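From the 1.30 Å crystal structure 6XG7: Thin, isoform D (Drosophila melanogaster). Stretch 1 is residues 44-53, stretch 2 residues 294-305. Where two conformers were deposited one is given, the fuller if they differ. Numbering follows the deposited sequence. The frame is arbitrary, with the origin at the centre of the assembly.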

# COMPACT_ATOMS: atom_id res chain seq x y z
N SER A 44 -8.08 16.94 6.10
CA SER A 44 -9.25 16.07 6.07
C SER A 44 -9.12 15.13 4.88
O SER A 44 -8.44 15.46 3.91
N PHE A 45 -9.74 13.96 4.98
CA PHE A 45 -9.69 12.94 3.93
C PHE A 45 -11.11 12.58 3.52
O PHE A 45 -12.06 12.72 4.30
N THR A 46 -11.24 12.08 2.30
CA THR A 46 -12.49 11.45 1.88
C THR A 46 -12.11 10.14 1.23
O THR A 46 -11.55 10.12 0.12
N TRP A 47 -12.35 9.04 1.95
CA TRP A 47 -12.04 7.69 1.51
C TRP A 47 -10.58 7.53 1.12
O TRP A 47 -10.25 7.15 -0.01
N PRO A 48 -9.67 7.77 2.06
CA PRO A 48 -8.25 7.55 1.78
C PRO A 48 -7.94 6.07 1.56
O PRO A 48 -8.61 5.19 2.09
N ARG A 49 -6.90 5.82 0.76
CA ARG A 49 -6.56 4.46 0.37
C ARG A 49 -5.11 4.15 0.67
O ARG A 49 -4.79 3.69 1.77
N GLY A 50 -4.22 4.40 -0.29
CA GLY A 50 -2.82 4.10 -0.09
C GLY A 50 -2.17 5.01 0.94
O GLY A 50 -2.57 6.14 1.17
N LEU A 51 -1.12 4.48 1.55
CA LEU A 51 -0.32 5.17 2.54
C LEU A 51 1.14 4.84 2.31
O LEU A 51 1.48 3.72 1.93
N ALA A 52 2.02 5.80 2.58
CA ALA A 52 3.44 5.54 2.47
C ALA A 52 4.17 6.37 3.51
O ALA A 52 3.64 7.36 3.99
N VAL A 53 5.40 5.97 3.81
CA VAL A 53 6.30 6.78 4.62
C VAL A 53 7.36 7.38 3.71
O VAL A 53 7.96 6.67 2.88
N ILE A 294 3.45 1.91 13.22
CA ILE A 294 2.64 1.34 12.15
C ILE A 294 1.54 2.35 11.82
O ILE A 294 0.82 2.81 12.72
N LEU A 295 1.41 2.68 10.54
CA LEU A 295 0.41 3.62 10.04
C LEU A 295 -0.63 2.82 9.28
O LEU A 295 -0.28 1.97 8.46
N VAL A 296 -1.90 3.15 9.50
CA VAL A 296 -3.03 2.38 8.97
C VAL A 296 -4.06 3.35 8.40
O VAL A 296 -4.47 4.29 9.08
N CYS A 297 -4.44 3.14 7.17
CA CYS A 297 -5.56 3.92 6.60
C CYS A 297 -6.94 3.19 6.77
O CYS A 297 -7.22 1.95 6.48
N ASP A 298 -7.83 3.85 7.54
CA ASP A 298 -9.15 3.34 7.90
C ASP A 298 -10.14 4.10 7.01
O ASP A 298 -10.65 5.15 7.38
N ARG A 299 -10.33 3.59 5.78
CA ARG A 299 -11.02 4.35 4.74
C ARG A 299 -12.43 4.75 5.17
O ARG A 299 -12.87 5.87 4.91
N GLU A 300 -13.17 3.83 5.78
CA GLU A 300 -14.57 4.07 6.12
C GLU A 300 -14.72 5.12 7.22
O GLU A 300 -15.76 5.80 7.30
N ASN A 301 -13.72 5.29 8.07
CA ASN A 301 -13.69 6.35 9.07
C ASN A 301 -12.88 7.56 8.63
O ASN A 301 -12.67 8.49 9.43
N HIS A 302 -12.42 7.58 7.38
CA HIS A 302 -11.76 8.74 6.78
C HIS A 302 -10.57 9.18 7.61
O HIS A 302 -10.34 10.38 7.80
N ARG A 303 -9.78 8.23 8.09
CA ARG A 303 -8.70 8.59 9.00
C ARG A 303 -7.50 7.67 8.80
O ARG A 303 -7.60 6.59 8.23
N VAL A 304 -6.37 8.16 9.30
CA VAL A 304 -5.14 7.39 9.44
C VAL A 304 -4.86 7.30 10.92
O VAL A 304 -4.93 8.31 11.64
N GLN A 305 -4.57 6.09 11.39
CA GLN A 305 -4.21 5.85 12.78
C GLN A 305 -2.78 5.35 12.84
O GLN A 305 -2.34 4.60 11.98

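Stretch 2 is a β-hairpin, strands 294-298 and 303-305 joined by a tight turn, and stretch 1 lies across one of its faces. L295, C297 and V304 point toward stretch 1, whereas V296, D298 and R303 point away. Into this apolar face L51 (t, p) pushes its side chain: its CD2 lies 3.4 Å from L295 O and 3.5 Å from L295 CB, and its CD1 reaches V304 CG2 at 4.2 Å. V53 (t) extends the packing along L295 (m, p), with V53 CG2 3.6 Å from L295 CD2. F45 (m) also points in; its CE2 lies 3.8 Å from V304 CG2, and the ring edge meets the turn, CD2 being 3.5 Å from H302 O.

P48 sets its ring against C297 (t), CG to SG 3.5 Å. Its carbonyl is buried without a hydrogen-bonding partner, P48 O lying 3.0 Å from C297 SG and 3.3 Å from R299 CG.

At the turn, H302 (m) bends its imidazole into the bend of stretch 1. The W47 backbone N donates a nearly straight hydrogen bond to H302 ND1 (3.0 Å), so ND1 is unprotonated, and the imidazole edge faces the W47 (m) indole, CE1 lying 3.3 Å from W47 NE1. R299 (t, t, p) packs its CG 3.6 Å from W47 CA, while its NH2 is held by E300 OE2 in a 2.8 Å salt bridge.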

# COMPACT_ATOMS: atom_id res chain seq x y z
CB SER A 44 -10.52 16.92 5.91
OG SER A 44 -10.74 17.74 7.04
CB PHE A 45 -9.04 11.63 4.40
CG PHE A 45 -7.66 11.79 4.98
CD1 PHE A 45 -6.68 12.50 4.32
CD2 PHE A 45 -7.35 11.22 6.20
CE1 PHE A 45 -5.42 12.63 4.87
CE2 PHE A 45 -6.09 11.35 6.74
CZ PHE A 45 -5.13 12.05 6.08
CB THR A 46 -13.33 12.35 0.97
OG1 THR A 46 -13.55 13.62 1.60
CG2 THR A 46 -14.67 11.69 0.73
CB TRP A 47 -13.01 7.22 0.42
CG TRP A 47 -14.43 7.16 0.99
CD1 TRP A 47 -14.89 6.32 1.98
CD2 TRP A 47 -15.55 8.00 0.66
NE1 TRP A 47 -16.22 6.58 2.26
CE2 TRP A 47 -16.64 7.60 1.46
CE3 TRP A 47 -15.73 9.04 -0.26
CZ2 TRP A 47 -17.88 8.23 1.39
CZ3 TRP A 47 -16.97 9.65 -0.33
CH2 TRP A 47 -18.02 9.25 0.49
CB PRO A 48 -7.57 8.05 3.06
CG PRO A 48 -8.59 7.81 4.13
CD PRO A 48 -9.93 8.01 3.49
CB ARG A 49 -6.97 4.20 -1.09
CG ARG A 49 -8.49 4.28 -1.25
CD ARG A 49 -8.96 3.63 -2.53
NE ARG A 49 -10.36 3.93 -2.83
CZ ARG A 49 -11.39 3.10 -2.63
NH1 ARG A 49 -11.21 1.89 -2.10
NH2 ARG A 49 -12.61 3.50 -2.96
CB LEU A 51 -0.74 4.61 3.91
CG LEU A 51 -0.40 5.25 5.22
CD1 LEU A 51 -0.79 6.71 5.20
CD2 LEU A 51 -1.14 4.48 6.31
CB ALA A 52 3.96 5.91 1.08
CB VAL A 53 6.91 5.98 5.79
CG1 VAL A 53 7.97 6.80 6.52
CG2 VAL A 53 5.82 5.60 6.75
CB ILE A 294 2.02 0.01 12.59
CG1 ILE A 294 3.10 -1.00 12.97
CG2 ILE A 294 1.13 -0.56 11.48
CD1 ILE A 294 2.54 -2.21 13.70
CB LEU A 295 1.02 4.62 9.05
CG LEU A 295 2.25 5.45 9.31
CD1 LEU A 295 3.41 4.62 9.66
CD2 LEU A 295 2.53 6.25 8.05
CB VAL A 296 -3.63 1.54 10.13
CG1 VAL A 296 -4.79 0.71 9.68
CG2 VAL A 296 -2.55 0.65 10.79
CB CYS A 297 -5.31 3.99 5.12
SG CYS A 297 -6.68 4.90 4.43
CB ASP A 298 -9.35 3.62 9.44
CG ASP A 298 -10.62 3.01 10.02
OD1 ASP A 298 -11.26 2.17 9.36
OD2 ASP A 298 -10.95 3.39 11.16
CB ARG A 299 -11.10 3.51 3.46
CG ARG A 299 -11.74 4.20 2.25
CD ARG A 299 -12.33 3.19 1.24
NE ARG A 299 -13.42 2.44 1.86
CZ ARG A 299 -13.36 1.16 2.26
NH1 ARG A 299 -12.28 0.42 2.05
NH2 ARG A 299 -14.40 0.61 2.86
CB GLU A 300 -15.16 2.72 6.52
CG GLU A 300 -16.62 2.52 6.29
CD GLU A 300 -17.07 2.68 4.85
OE1 GLU A 300 -18.09 3.35 4.67
OE2 GLU A 300 -16.44 2.15 3.90
CB ASN A 301 -13.15 5.80 10.39
CG ASN A 301 -14.10 4.84 11.05
OD1 ASN A 301 -15.29 5.12 11.17
ND2 ASN A 301 -13.58 3.68 11.47
CB HIS A 302 -12.74 9.89 6.60
CG HIS A 302 -13.95 9.53 5.82
ND1 HIS A 302 -13.95 9.44 4.45
CD2 HIS A 302 -15.21 9.23 6.22
CE1 HIS A 302 -15.16 9.11 4.04
NE2 HIS A 302 -15.94 8.98 5.09
CB ARG A 303 -9.14 8.55 10.47
CG ARG A 303 -9.49 7.15 10.97
CD ARG A 303 -9.92 7.16 12.44
NE ARG A 303 -10.44 5.85 12.83
CZ ARG A 303 -10.91 5.57 14.04
NH1 ARG A 303 -10.88 6.48 15.00
NH2 ARG A 303 -11.40 4.37 14.31
CB VAL A 304 -3.97 8.07 8.70
CG1 VAL A 304 -2.66 7.38 9.06
CG2 VAL A 304 -4.23 8.06 7.19
CB GLN A 305 -5.14 4.82 13.40
CG GLN A 305 -6.58 5.30 13.48
CD GLN A 305 -7.57 4.18 13.34
OE1 GLN A 305 -7.87 3.75 12.23
NE2 GLN A 305 -8.09 3.69 14.47